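Local coordinates for GRAS family transcription factor containing protein, expressed (Oryza sativa Japonica Group, PDB 5HYZ) that probably acts as a plant transcription factor in development and abiotic stress resistance, binding DNA in vitro through its GRAS domain, the part modelled here, at residues A[242-247]-A[364-369]; A[139-144]-A[198-203]. All coordinates share one frame; numbering follows the deposited sequence.

Contact 1: A[242-247]-A[364-369]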
# COMPACT_ATOMS: atom_id res chain seq x y z
N TYR A 242 -1.23 8.71 -19.44
CA TYR A 242 -2.51 8.02 -19.70
C TYR A 242 -2.50 7.41 -21.09
O TYR A 242 -2.11 8.07 -22.07
CB TYR A 242 -3.66 9.01 -19.57
CG TYR A 242 -3.75 9.67 -18.20
CD1 TYR A 242 -4.11 8.93 -17.08
CD2 TYR A 242 -3.46 11.03 -18.04
CE1 TYR A 242 -4.22 9.53 -15.80
CE2 TYR A 242 -3.56 11.64 -16.77
CZ TYR A 242 -3.95 10.88 -15.67
OH TYR A 242 -4.04 11.49 -14.44
N GLU A 243 -2.97 6.18 -21.21
CA GLU A 243 -2.81 5.47 -22.48
C GLU A 243 -4.08 5.63 -23.28
O GLU A 243 -4.90 4.71 -23.30
CB GLU A 243 -2.50 3.98 -22.19
CG GLU A 243 -2.21 3.13 -23.41
CD GLU A 243 -1.04 3.65 -24.20
OE1 GLU A 243 0.02 3.95 -23.59
OE2 GLU A 243 -1.17 3.77 -25.43
N VAL A 244 -4.25 6.80 -23.91
CA VAL A 244 -5.52 6.99 -24.67
C VAL A 244 -5.24 8.06 -25.71
O VAL A 244 -4.53 9.01 -25.41
CB VAL A 244 -6.72 7.36 -23.74
CG1 VAL A 244 -6.46 8.67 -23.00
CG2 VAL A 244 -8.04 7.42 -24.59
N SER A 245 -5.71 7.84 -26.96
CA SER A 245 -5.36 8.73 -28.05
C SER A 245 -6.44 9.83 -28.18
O SER A 245 -7.48 9.63 -28.82
CB SER A 245 -5.24 7.92 -29.38
OG SER A 245 -4.82 8.81 -30.41
N LEU A 246 -6.19 10.97 -27.55
CA LEU A 246 -7.16 12.06 -27.53
C LEU A 246 -6.49 13.33 -27.98
O LEU A 246 -6.63 14.38 -27.36
CB LEU A 246 -7.73 12.25 -26.13
CG LEU A 246 -8.39 11.02 -25.54
CD1 LEU A 246 -8.94 11.29 -24.14
CD2 LEU A 246 -9.56 10.53 -26.42
N ASN A 247 -5.69 13.27 -29.04
CA ASN A 247 -4.96 14.46 -29.44
C ASN A 247 -5.44 14.92 -30.81
O ASN A 247 -6.39 15.69 -30.91
CB ASN A 247 -3.45 14.24 -29.45
CG ASN A 247 -2.69 15.56 -29.59
OD1 ASN A 247 -3.26 16.65 -29.37
ND2 ASN A 247 -1.42 15.49 -29.95
N GLU A 364 -8.67 -5.33 -17.24
CA GLU A 364 -9.27 -6.27 -18.22
C GLU A 364 -8.52 -6.25 -19.56
O GLU A 364 -9.11 -6.16 -20.63
CB GLU A 364 -10.76 -5.96 -18.43
CG GLU A 364 -11.61 -7.21 -18.60
CD GLU A 364 -13.04 -6.96 -18.15
OE1 GLU A 364 -13.45 -7.52 -17.10
OE2 GLU A 364 -13.75 -6.17 -18.83
N LYS A 365 -7.20 -6.28 -19.45
CA LYS A 365 -6.24 -6.30 -20.55
C LYS A 365 -6.18 -5.06 -21.42
O LYS A 365 -5.45 -5.05 -22.40
CB LYS A 365 -6.51 -7.54 -21.41
CG LYS A 365 -6.45 -8.79 -20.52
CD LYS A 365 -6.01 -10.05 -21.29
CE LYS A 365 -6.19 -11.31 -20.41
NZ LYS A 365 -5.53 -11.15 -19.06
N ARG A 366 -6.83 -3.99 -21.00
CA ARG A 366 -6.77 -2.71 -21.69
C ARG A 366 -5.78 -1.79 -20.95
O ARG A 366 -6.04 -1.44 -19.82
CB ARG A 366 -8.19 -2.10 -21.72
CG ARG A 366 -8.42 -0.54 -21.75
CD ARG A 366 -7.50 0.22 -22.67
NE ARG A 366 -7.96 1.54 -23.11
CZ ARG A 366 -7.11 2.40 -23.68
NH1 ARG A 366 -5.82 2.03 -23.79
NH2 ARG A 366 -7.50 3.58 -24.14
N PRO A 367 -4.69 -1.42 -21.60
CA PRO A 367 -3.64 -0.58 -21.00
C PRO A 367 -4.24 0.75 -20.57
O PRO A 367 -4.95 1.34 -21.38
CB PRO A 367 -2.63 -0.38 -22.16
CG PRO A 367 -2.91 -1.48 -23.11
CD PRO A 367 -4.33 -1.90 -22.95
N LEU A 368 -3.95 1.22 -19.35
CA LEU A 368 -4.50 2.48 -18.90
C LEU A 368 -3.44 3.50 -18.55
O LEU A 368 -3.62 4.70 -18.81
CB LEU A 368 -5.37 2.30 -17.66
CG LEU A 368 -6.65 1.50 -17.85
CD1 LEU A 368 -7.43 1.47 -16.56
CD2 LEU A 368 -7.52 2.06 -19.03
N LEU A 369 -2.35 3.02 -17.95
CA LEU A 369 -1.28 4.00 -17.46
C LEU A 369 0.05 3.41 -17.87
O LEU A 369 0.37 2.28 -17.48
CB LEU A 369 -1.33 4.16 -15.94
CG LEU A 369 -0.68 5.47 -15.44
CD1 LEU A 369 -0.97 5.60 -13.97
CD2 LEU A 369 0.79 5.47 -15.62
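Glu243 and Leu368 are joined by a backbone hydrogen bond. Glu243 N donates to Leu368 O over 2.9 Å, with an N-H...O angle of 159°. The donor lies well above the plane of that carbonyl. Beside it, Tyr242 and Leu369 form an antiparallel non-hydrogen-bonded pair, with their CA atoms 4.8 Å apart. Their side chains lie on the same face of the sheet.

A second polar link comes from a side chain. The Arg366 guanidinium reaches the carbonyl of Glu243 obliquely. Its NH1 makes a weak, strongly bent hydrogen bond of 2.9 Å to Glu243 O. The arginine chain bends at chi2 (42°), which sets CD off the line of the chain. Glu243 is also the centre of an inverse gamma turn, marked by a weak bond from Val244 N to Tyr242 O. This turn takes the chain out of the strand at Glu243. The Glu243 carboxylate turns away from Arg366: OE2 is 5.2 Å from Arg366 NH1, too far for a salt bridge. It is buried, and its oxygens are bound by Thr370 OG1 and Ser311 N.

Van der Waals contacts fill in around these bonds. Glu243 CG stands anti to its backbone N (chi1 -176°) and packs on Pro367 CB at 3.7 Å. Val244 CB lies 3.9 Å from Arg366 NH2. Tyr261 of helix 251-272 touches Tyr242, Val244 and Arg366.

Leu368 and Leu369 both face Leu361 of strand 358-363, a classic beta bulge. The arrangement is an antiparallel strand pairing at the end of strand 236-242. It joins the PFYRE region to the SAW region within the Rossmann-like sheet of the GRAS domain.

Contact 2: A[139-144]-A[198-203]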
# COMPACT_ATOMS: atom_id res chain seq x y z
N PRO A 139 24.28 7.26 -2.19
CA PRO A 139 24.90 8.48 -2.76
C PRO A 139 25.40 9.44 -1.69
O PRO A 139 24.86 9.42 -0.60
CB PRO A 139 23.73 9.19 -3.50
CG PRO A 139 22.72 8.15 -3.74
CD PRO A 139 22.87 7.12 -2.56
N THR A 140 26.36 10.29 -2.00
CA THR A 140 26.78 11.28 -1.02
C THR A 140 25.90 12.53 -1.05
O THR A 140 25.87 13.27 -0.09
CB THR A 140 28.22 11.68 -1.23
OG1 THR A 140 28.40 12.23 -2.55
CG2 THR A 140 29.09 10.48 -1.09
N ARG A 141 25.17 12.77 -2.14
CA ARG A 141 24.27 13.91 -2.14
C ARG A 141 23.11 13.63 -3.11
O ARG A 141 23.33 13.13 -4.22
CB ARG A 141 25.00 15.19 -2.62
CG ARG A 141 24.09 16.46 -2.55
CD ARG A 141 24.80 17.72 -3.15
NE ARG A 141 25.12 17.57 -4.57
CZ ARG A 141 25.60 18.55 -5.33
NH1 ARG A 141 25.85 19.72 -4.76
NH2 ARG A 141 25.85 18.34 -6.63
N ILE A 142 21.91 14.00 -2.67
CA ILE A 142 20.73 13.95 -3.53
C ILE A 142 20.06 15.33 -3.51
O ILE A 142 19.73 15.85 -2.41
CB ILE A 142 19.75 12.84 -3.06
CG1 ILE A 142 20.48 11.50 -3.22
CG2 ILE A 142 18.47 12.90 -3.90
CD1 ILE A 142 20.04 10.44 -2.22
N ARG A 143 19.87 15.92 -4.70
CA ARG A 143 19.13 17.17 -4.82
C ARG A 143 17.87 16.94 -5.62
O ARG A 143 17.86 16.12 -6.54
CB ARG A 143 19.99 18.22 -5.54
CG ARG A 143 21.18 18.62 -4.70
CD ARG A 143 21.66 20.01 -5.20
NE ARG A 143 22.19 19.95 -6.54
CZ ARG A 143 22.07 20.90 -7.47
NH1 ARG A 143 21.37 22.01 -7.28
NH2 ARG A 143 22.65 20.72 -8.64
N ILE A 144 16.78 17.58 -5.24
CA ILE A 144 15.54 17.53 -6.01
C ILE A 144 15.09 18.95 -6.36
O ILE A 144 15.08 19.84 -5.51
CB ILE A 144 14.43 16.79 -5.21
CG1 ILE A 144 14.94 15.39 -4.86
CG2 ILE A 144 13.14 16.71 -6.06
CD1 ILE A 144 13.83 14.47 -4.37
N GLU A 198 24.92 20.75 -12.00
CA GLU A 198 26.38 20.78 -11.78
C GLU A 198 27.04 19.65 -12.52
O GLU A 198 26.45 18.56 -12.71
CB GLU A 198 26.69 20.68 -10.30
CG GLU A 198 26.05 21.83 -9.57
CD GLU A 198 26.45 21.95 -8.13
OE1 GLU A 198 26.63 20.91 -7.44
OE2 GLU A 198 26.58 23.11 -7.70
N PRO A 199 28.28 19.87 -12.95
CA PRO A 199 28.93 18.89 -13.82
C PRO A 199 29.21 17.55 -13.11
O PRO A 199 29.30 16.52 -13.78
CB PRO A 199 30.23 19.60 -14.25
CG PRO A 199 30.53 20.54 -13.13
CD PRO A 199 29.17 21.00 -12.62
N ASP A 200 29.29 17.53 -11.78
CA ASP A 200 29.64 16.27 -11.12
C ASP A 200 28.44 15.43 -10.63
O ASP A 200 28.61 14.55 -9.79
CB ASP A 200 30.58 16.56 -9.93
CG ASP A 200 29.94 17.48 -8.86
OD1 ASP A 200 28.85 18.08 -9.10
OD2 ASP A 200 30.51 17.60 -7.76
N GLU A 201 27.23 15.68 -11.14
CA GLU A 201 26.08 14.96 -10.61
C GLU A 201 25.36 14.34 -11.79
O GLU A 201 25.46 14.82 -12.91
CB GLU A 201 25.16 15.91 -9.82
CG GLU A 201 24.48 16.85 -10.71
CD GLU A 201 23.77 18.01 -9.98
OE1 GLU A 201 23.82 18.02 -8.74
OE2 GLU A 201 23.14 18.82 -10.73
N ALA A 202 24.69 13.23 -11.56
CA ALA A 202 23.83 12.65 -12.60
C ALA A 202 22.45 13.24 -12.45
O ALA A 202 21.93 13.33 -11.34
CB ALA A 202 23.76 11.13 -12.48
N VAL A 203 21.82 13.53 -13.57
CA VAL A 203 20.51 14.10 -13.57
C VAL A 203 19.48 13.07 -14.05
O VAL A 203 19.74 12.36 -15.03
CB VAL A 203 20.46 15.33 -14.52
CG1 VAL A 203 19.04 15.81 -14.60
CG2 VAL A 203 21.41 16.44 -13.98
O HOH W 1 23.53 15.99 -6.10
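A salt-bridge network at the surface links strand 141-148 to the turn leading into strand 202-208. Arg141 and Arg143 supply the positive charges. Glu198, Asp200 and Glu201 supply the negative ones.

Arg141 grips Glu198 end-on, with two nitrogens on one oxygen. NH2 donates to Glu198 OE1 at 2.8 Å and NH1 to the same OE1 at 3.0 Å. That oxygen lies at the guanidinium edge, almost in its plane. Arg141 NH2 also forms a salt bridge with Glu201 OE1 at 2.9 Å, met obliquely. A long one runs to Asp200 OD1, whose carboxylate has Lys110 as a second partner through OD2.

The two arginines sit on alternate residues of a strand in the parallel part of the mixed, Rossmann-like sheet, so both CB atoms lie toward the turn. Arg143 NE lies 3.9 Å above the plane of the Arg141 guanidinium, over its centre. This close approach of like charges is probably eased by the carboxylates.

The Arg143 guanidinium and Glu201 carboxylate are nearly coplanar, 24° apart. Arg143 NH2 donates to the syn lone pair of Glu201 OE1 at 2.9 Å, with an N-H...O angle of 162°. It also makes a weak bond to OE2, and Leu196 O is a further acceptor for NH2.

Glu198 to Glu201 form a type I beta turn. Glu198 N donates to Glu201 OE2 at 2.9 Å from above the carboxylate plane, tying the side chain to the turn. His112 ND1, in the VHIID motif, also bonds OE2. A water accepts from Arg141 NE at 2.7 Å.

Both contacts reach the same mixed sheet of the GRAS domain, but their centres are 34 Å apart and their nearest atoms about 19 Å. They come in series along the chain: 139-144 with 198-203 closes before 242-247 with 364-369 opens. Across the sheet the strands run in the order 141-148, 110-118, 202-208, 236-242, 366-374, and only the last of these pairs is antiparallel. Contact 2 lies at the surface, 26 Å from the centre of the chain, and ties the VHIID region to the turn just ahead of the PFYRE region. Contact 1 lies deeper and brings the C-terminal SAW strand onto the same sheet, beside PFYRE.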